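Local atomic coordinates of myosin IE heavy chain (Dictyostelium discoideum, PDB entry 1LKX), a protein that binds actin and hydrolyses ATP in an actin-activated manner as a single-headed myosin motor, and may move membranes relative to actin. Residues G161-M166 against G176-N181; N94-I99 against T575-C580. One frame throughout, in Å; residues are numbered along the deposited sequence.

Interaction 1: G161-M166 against G176-N181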
loop_
_atom_site.group_PDB
_atom_site.type_symbol
_atom_site.label_atom_id
_atom_site.label_comp_id
_atom_site.label_asym_id
_atom_site.label_seq_id
_atom_site.Cartn_x
_atom_site.Cartn_y
_atom_site.Cartn_z
ATOM N N GLY A 161 2.808 -2.745 -2.229
ATOM C CA GLY A 161 1.857 -1.702 -2.563
ATOM C C GLY A 161 0.841 -2.253 -3.544
ATOM O O GLY A 161 1.169 -3.085 -4.380
ATOM N N LYS A 162 -0.394 -1.787 -3.469
ATOM C CA LYS A 162 -1.434 -2.290 -4.351
ATOM C C LYS A 162 -2.415 -1.215 -4.782
ATOM O O LYS A 162 -2.854 -0.390 -3.987
ATOM C CB LYS A 162 -2.185 -3.418 -3.641
ATOM C CG LYS A 162 -3.439 -3.904 -4.327
ATOM C CD LYS A 162 -4.024 -5.095 -3.570
ATOM C CE LYS A 162 -5.329 -5.594 -4.192
ATOM N NZ LYS A 162 -5.956 -6.740 -3.465
ATOM N N TYR A 163 -2.747 -1.221 -6.059
ATOM C CA TYR A 163 -3.705 -0.276 -6.593
ATOM C C TYR A 163 -4.695 -1.162 -7.329
ATOM O O TYR A 163 -4.352 -1.788 -8.318
ATOM C CB TYR A 163 -3.028 0.688 -7.557
ATOM C CG TYR A 163 -3.970 1.702 -8.155
ATOM C CD1 TYR A 163 -4.552 2.693 -7.368
ATOM C CD2 TYR A 163 -4.260 1.693 -9.521
ATOM C CE1 TYR A 163 -5.394 3.661 -7.926
ATOM C CE2 TYR A 163 -5.103 2.650 -10.089
ATOM C CZ TYR A 163 -5.663 3.634 -9.288
ATOM O OH TYR A 163 -6.469 4.605 -9.849
ATOM N N MET A 164 -5.914 -1.233 -6.819
ATOM C CA MET A 164 -6.953 -2.065 -7.402
ATOM C C MET A 164 -7.907 -1.206 -8.207
ATOM O O MET A 164 -8.490 -0.264 -7.690
ATOM C CB MET A 164 -7.726 -2.776 -6.288
ATOM C CG MET A 164 -7.927 -4.272 -6.478
ATOM S SD MET A 164 -8.789 -4.753 -8.011
ATOM C CE MET A 164 -10.274 -3.693 -7.897
ATOM N N GLU A 165 -8.071 -1.534 -9.480
ATOM C CA GLU A 165 -8.979 -0.780 -10.323
ATOM C C GLU A 165 -10.257 -1.523 -10.655
ATOM O O GLU A 165 -10.227 -2.548 -11.319
ATOM C CB GLU A 165 -8.296 -0.379 -11.619
ATOM C CG GLU A 165 -7.365 0.789 -11.457
ATOM C CD GLU A 165 -6.799 1.262 -12.774
ATOM O OE1 GLU A 165 -6.153 2.337 -12.786
ATOM O OE2 GLU A 165 -6.998 0.559 -13.796
ATOM N N MET A 166 -11.380 -0.993 -10.186
ATOM C CA MET A 166 -12.689 -1.572 -10.455
ATOM C C MET A 166 -13.137 -1.059 -11.827
ATOM O O MET A 166 -13.211 0.154 -12.046
ATOM C CB MET A 166 -13.698 -1.110 -9.405
ATOM C CG MET A 166 -13.291 -1.328 -7.949
ATOM S SD MET A 166 -13.609 -2.985 -7.328
ATOM C CE MET A 166 -15.395 -3.212 -7.866
ATOM N N GLY A 176 -15.075 -5.924 -14.743
ATOM C CA GLY A 176 -13.773 -6.515 -14.486
ATOM C C GLY A 176 -12.924 -5.688 -13.544
ATOM O O GLY A 176 -13.425 -4.827 -12.823
ATOM N N GLY A 177 -11.627 -5.953 -13.544
ATOM C CA GLY A 177 -10.737 -5.192 -12.693
ATOM C C GLY A 177 -9.287 -5.536 -12.945
ATOM O O GLY A 177 -8.990 -6.642 -13.366
ATOM N N LYS A 178 -8.379 -4.595 -12.720
ATOM C CA LYS A 178 -6.972 -4.896 -12.904
ATOM C C LYS A 178 -6.193 -4.420 -11.683
ATOM O O LYS A 178 -6.423 -3.336 -11.147
ATOM C CB LYS A 178 -6.425 -4.276 -14.206
ATOM C CG LYS A 178 -6.038 -2.819 -14.133
ATOM C CD LYS A 178 -4.539 -2.661 -13.902
ATOM C CE LYS A 178 -4.176 -1.237 -13.410
ATOM N NZ LYS A 178 -4.643 -0.945 -12.025
ATOM N N ILE A 179 -5.282 -5.274 -11.245
ATOM C CA ILE A 179 -4.444 -5.030 -10.090
ATOM C C ILE A 179 -3.049 -4.558 -10.479
ATOM O O ILE A 179 -2.473 -5.032 -11.460
ATOM C CB ILE A 179 -4.330 -6.322 -9.273
ATOM C CG1 ILE A 179 -5.653 -6.556 -8.549
ATOM C CG2 ILE A 179 -3.146 -6.270 -8.338
ATOM C CD1 ILE A 179 -5.765 -7.908 -7.872
ATOM N N THR A 180 -2.524 -3.608 -9.712
ATOM C CA THR A 180 -1.182 -3.080 -9.929
ATOM C C THR A 180 -0.455 -3.223 -8.599
ATOM O O THR A 180 -0.898 -2.684 -7.582
ATOM C CB THR A 180 -1.209 -1.593 -10.342
ATOM O OG1 THR A 180 -1.827 -1.469 -11.625
ATOM C CG2 THR A 180 0.190 -1.028 -10.416
ATOM N N ASN A 181 0.646 -3.964 -8.595
ATOM C CA ASN A 181 1.394 -4.158 -7.369
ATOM C C ASN A 181 2.699 -3.396 -7.379
ATOM O O ASN A 181 3.301 -3.187 -8.428
ATOM C CB ASN A 181 1.669 -5.640 -7.143
ATOM C CG ASN A 181 2.540 -6.241 -8.218
ATOM O OD1 ASN A 181 2.127 -6.367 -9.367
ATOM N ND2 ASN A 181 3.756 -6.616 -7.847
#
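Strands 161-166 and 176-181 run antiparallel as the two arms of a beta hairpin, their axes 4.7 Å apart at closest approach. Y163 pairs with T180 and E165 with K178 as hydrogen-bonded pairs, each joined by two backbone bonds, one in each direction. The shortest of the four is Y163 N to T180 O, 2.8 Å, whereas E165 N approaches K178 O from above the carbonyl plane. K162-N181, M164-I179 and M166-G177 are the non-hydrogen-bonded pairs between and beside them. On the buried face the M164 and I179 side chains make the close packing: the M164 chain bends at chi2 and chi3, crosses I179 obliquely and sets SD 3.7 Å from I179 CG1.

The other face is more polar and partly open to solvent. There the side chains of E165 and K178 lie side by side, and K178 NZ forms a salt bridge with E165 OE2 at 3.3 Å. K178 CG takes the crowded position between the backbone N and the carbonyl carbon (chi1 82°), and further bends at chi2 and chi4 bring NZ back over the strands, 3.7 Å from Y163 CD2. A weak hydrogen bond from NZ to T180 OG1 also holds the ammonium. An alanine in place of E165 would remove the carboxylate, and would probably leave the folded-back lysine less firmly held and its charge less well balanced.

Strand 174-182 is outermost in the central sheet of the motor domain, while strand 161-168 hydrogen-bonds on its other side to strand 381-386. Helix 127-147 packs on the face of K162, M166 and I179, with N140 binding K162 NZ, and the end of helix 562-577 meets Y163 on the other face.

Interaction 2: N94-I99 against T575-C580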
loop_
_atom_site.group_PDB
_atom_site.type_symbol
_atom_site.label_atom_id
_atom_site.label_comp_id
_atom_site.label_asym_id
_atom_site.label_seq_id
_atom_site.Cartn_x
_atom_site.Cartn_y
_atom_site.Cartn_z
ATOM N N ASN A 94 -13.459 8.748 -14.129
ATOM C CA ASN A 94 -12.780 7.845 -13.209
ATOM C C ASN A 94 -12.669 8.393 -11.794
ATOM O O ASN A 94 -12.424 9.578 -11.592
ATOM C CB ASN A 94 -11.379 7.547 -13.711
ATOM C CG ASN A 94 -11.382 6.748 -14.976
ATOM O OD1 ASN A 94 -10.329 6.466 -15.523
ATOM N ND2 ASN A 94 -12.566 6.372 -15.451
ATOM N N GLN A 95 -12.835 7.513 -10.817
ATOM C CA GLN A 95 -12.743 7.888 -9.411
ATOM C C GLN A 95 -11.585 7.105 -8.814
ATOM O O GLN A 95 -11.175 6.078 -9.355
ATOM C CB GLN A 95 -14.016 7.495 -8.667
ATOM C CG GLN A 95 -15.302 7.891 -9.347
ATOM C CD GLN A 95 -15.436 9.387 -9.508
ATOM O OE1 GLN A 95 -15.564 10.127 -8.528
ATOM N NE2 GLN A 95 -15.405 9.846 -10.753
ATOM N N CYS A 96 -11.050 7.591 -7.702
ATOM C CA CYS A 96 -9.964 6.898 -7.024
ATOM C C CYS A 96 -10.021 7.231 -5.550
ATOM O O CYS A 96 -10.190 8.381 -5.162
ATOM C CB CYS A 96 -8.613 7.309 -7.577
ATOM S SG CYS A 96 -8.201 8.993 -7.188
ATOM N N VAL A 97 -9.900 6.199 -4.733
ATOM C CA VAL A 97 -9.936 6.355 -3.304
ATOM C C VAL A 97 -8.526 6.223 -2.743
ATOM O O VAL A 97 -7.894 5.176 -2.901
ATOM C CB VAL A 97 -10.803 5.274 -2.682
ATOM C CG1 VAL A 97 -10.952 5.539 -1.183
ATOM C CG2 VAL A 97 -12.141 5.219 -3.391
ATOM N N ILE A 98 -8.019 7.283 -2.110
ATOM C CA ILE A 98 -6.684 7.219 -1.522
ATOM C C ILE A 98 -6.802 7.098 -0.008
ATOM O O ILE A 98 -7.320 7.980 0.666
ATOM C CB ILE A 98 -5.811 8.441 -1.897
ATOM C CG1 ILE A 98 -6.509 9.741 -1.513
ATOM C CG2 ILE A 98 -5.494 8.415 -3.387
ATOM C CD1 ILE A 98 -5.635 10.999 -1.778
ATOM N N ILE A 99 -6.323 5.967 0.499
ATOM C CA ILE A 99 -6.366 5.628 1.909
ATOM C C ILE A 99 -4.958 5.754 2.455
ATOM O O ILE A 99 -4.016 5.214 1.886
ATOM C CB ILE A 99 -6.867 4.182 2.075
ATOM C CG1 ILE A 99 -8.158 4.013 1.278
ATOM C CG2 ILE A 99 -7.083 3.852 3.544
ATOM C CD1 ILE A 99 -8.493 2.606 0.994
ATOM N N THR A 575 0.726 10.472 -10.928
ATOM C CA THR A 575 0.118 11.185 -12.049
ATOM C C THR A 575 -1.216 10.559 -12.441
ATOM O O THR A 575 -2.132 11.243 -12.924
ATOM C CB THR A 575 1.055 11.247 -13.260
ATOM O OG1 THR A 575 1.650 9.970 -13.468
ATOM C CG2 THR A 575 2.150 12.261 -13.016
ATOM N N THR A 576 -1.348 9.262 -12.209
ATOM C CA THR A 576 -2.601 8.636 -12.547
ATOM C C THR A 576 -3.685 8.988 -11.528
ATOM O O THR A 576 -4.855 9.148 -11.894
ATOM C CB THR A 576 -2.469 7.110 -12.659
ATOM O OG1 THR A 576 -3.576 6.490 -11.987
ATOM C CG2 THR A 576 -1.167 6.642 -12.071
ATOM N N LEU A 577 -3.310 9.107 -10.258
ATOM C CA LEU A 577 -4.295 9.450 -9.236
ATOM C C LEU A 577 -4.788 10.884 -9.441
ATOM O O LEU A 577 -5.900 11.238 -9.036
ATOM C CB LEU A 577 -3.705 9.282 -7.834
ATOM C CG LEU A 577 -3.608 7.833 -7.364
ATOM C CD1 LEU A 577 -2.809 7.761 -6.088
ATOM C CD2 LEU A 577 -5.005 7.263 -7.170
ATOM N N LEU A 578 -3.968 11.707 -10.086
ATOM C CA LEU A 578 -4.349 13.090 -10.342
ATOM C C LEU A 578 -5.133 13.200 -11.640
ATOM O O LEU A 578 -5.216 14.274 -12.233
ATOM C CB LEU A 578 -3.110 13.980 -10.431
ATOM C CG LEU A 578 -2.374 14.221 -9.119
ATOM C CD1 LEU A 578 -1.167 15.079 -9.392
ATOM C CD2 LEU A 578 -3.291 14.894 -8.111
ATOM N N ALA A 579 -5.695 12.088 -12.089
ATOM C CA ALA A 579 -6.468 12.081 -13.316
ATOM C C ALA A 579 -7.870 11.563 -13.030
ATOM O O ALA A 579 -8.618 11.241 -13.954
ATOM C CB ALA A 579 -5.785 11.203 -14.342
ATOM N N CYS A 580 -8.213 11.489 -11.744
ATOM C CA CYS A 580 -9.517 10.992 -11.307
ATOM C C CYS A 580 -10.104 11.935 -10.277
ATOM O O CYS A 580 -9.434 12.860 -9.833
ATOM C CB CYS A 580 -9.375 9.616 -10.647
ATOM S SG CYS A 580 -8.452 8.339 -11.554
#
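The backbones of 94-99 and 575-580 come together at one end, where the CA atoms of Q95 and C580 are 4.9 Å apart, and diverge from there, since 575-577 is the last turn of a helix and L578 the first residue to leave helical geometry. No hydrogen bond links the two segments; side chains carry the contact. C580 points toward the strand, its CB 3.2 Å from N94 O and its SG, anti to the carbonyl carbon (chi1 -51°), 3.7 Å from N94 CB. The two cysteines pack without a disulfide: C96 SG, in the crowded position between the backbone N and the carbonyl carbon (chi1 68°), lies 3.7 Å from C580 CB. The contact lies beside the P-loop: strand 95-100 leads to the ATP-binding loop, and helix 562-577, in the actin-binding region, turns through C580 into the parallel neighbouring strand 581-588. Before the turn, at the end of the helix, L577 reaches the strand with the tip of its side chain. Its CD2 sits 3.6 Å from C96 CB, and its CD1 is 3.9 Å from I98 CG2, with L577 and I98 crossing obliquely. L413 and F414 of helix 398-430 also touch L577 and I98, respectively, whereas V97 turns to the opposite side of the sheet, against helices 77-91 and 107-121.

How the interactions relate
From the N terminus the chain first lays down 94-99, in the strand before the ATP-binding loop, and then 161-166, which 176-181 joins at once to close the short hairpin of interaction 1. Some 400 residues later, 575-580 returns to 94-99 and closes the long loop of interaction 2, so interaction 1 is nested within it. Both reach the same central sheet: interaction 1 forms its hairpin edge, and interaction 2 ties the end of helix 562-577 to an inner strand. Their centres lie about 12 Å apart, and they touch through Y163, whose CE1 packs 3.7 Å from L577 CD2.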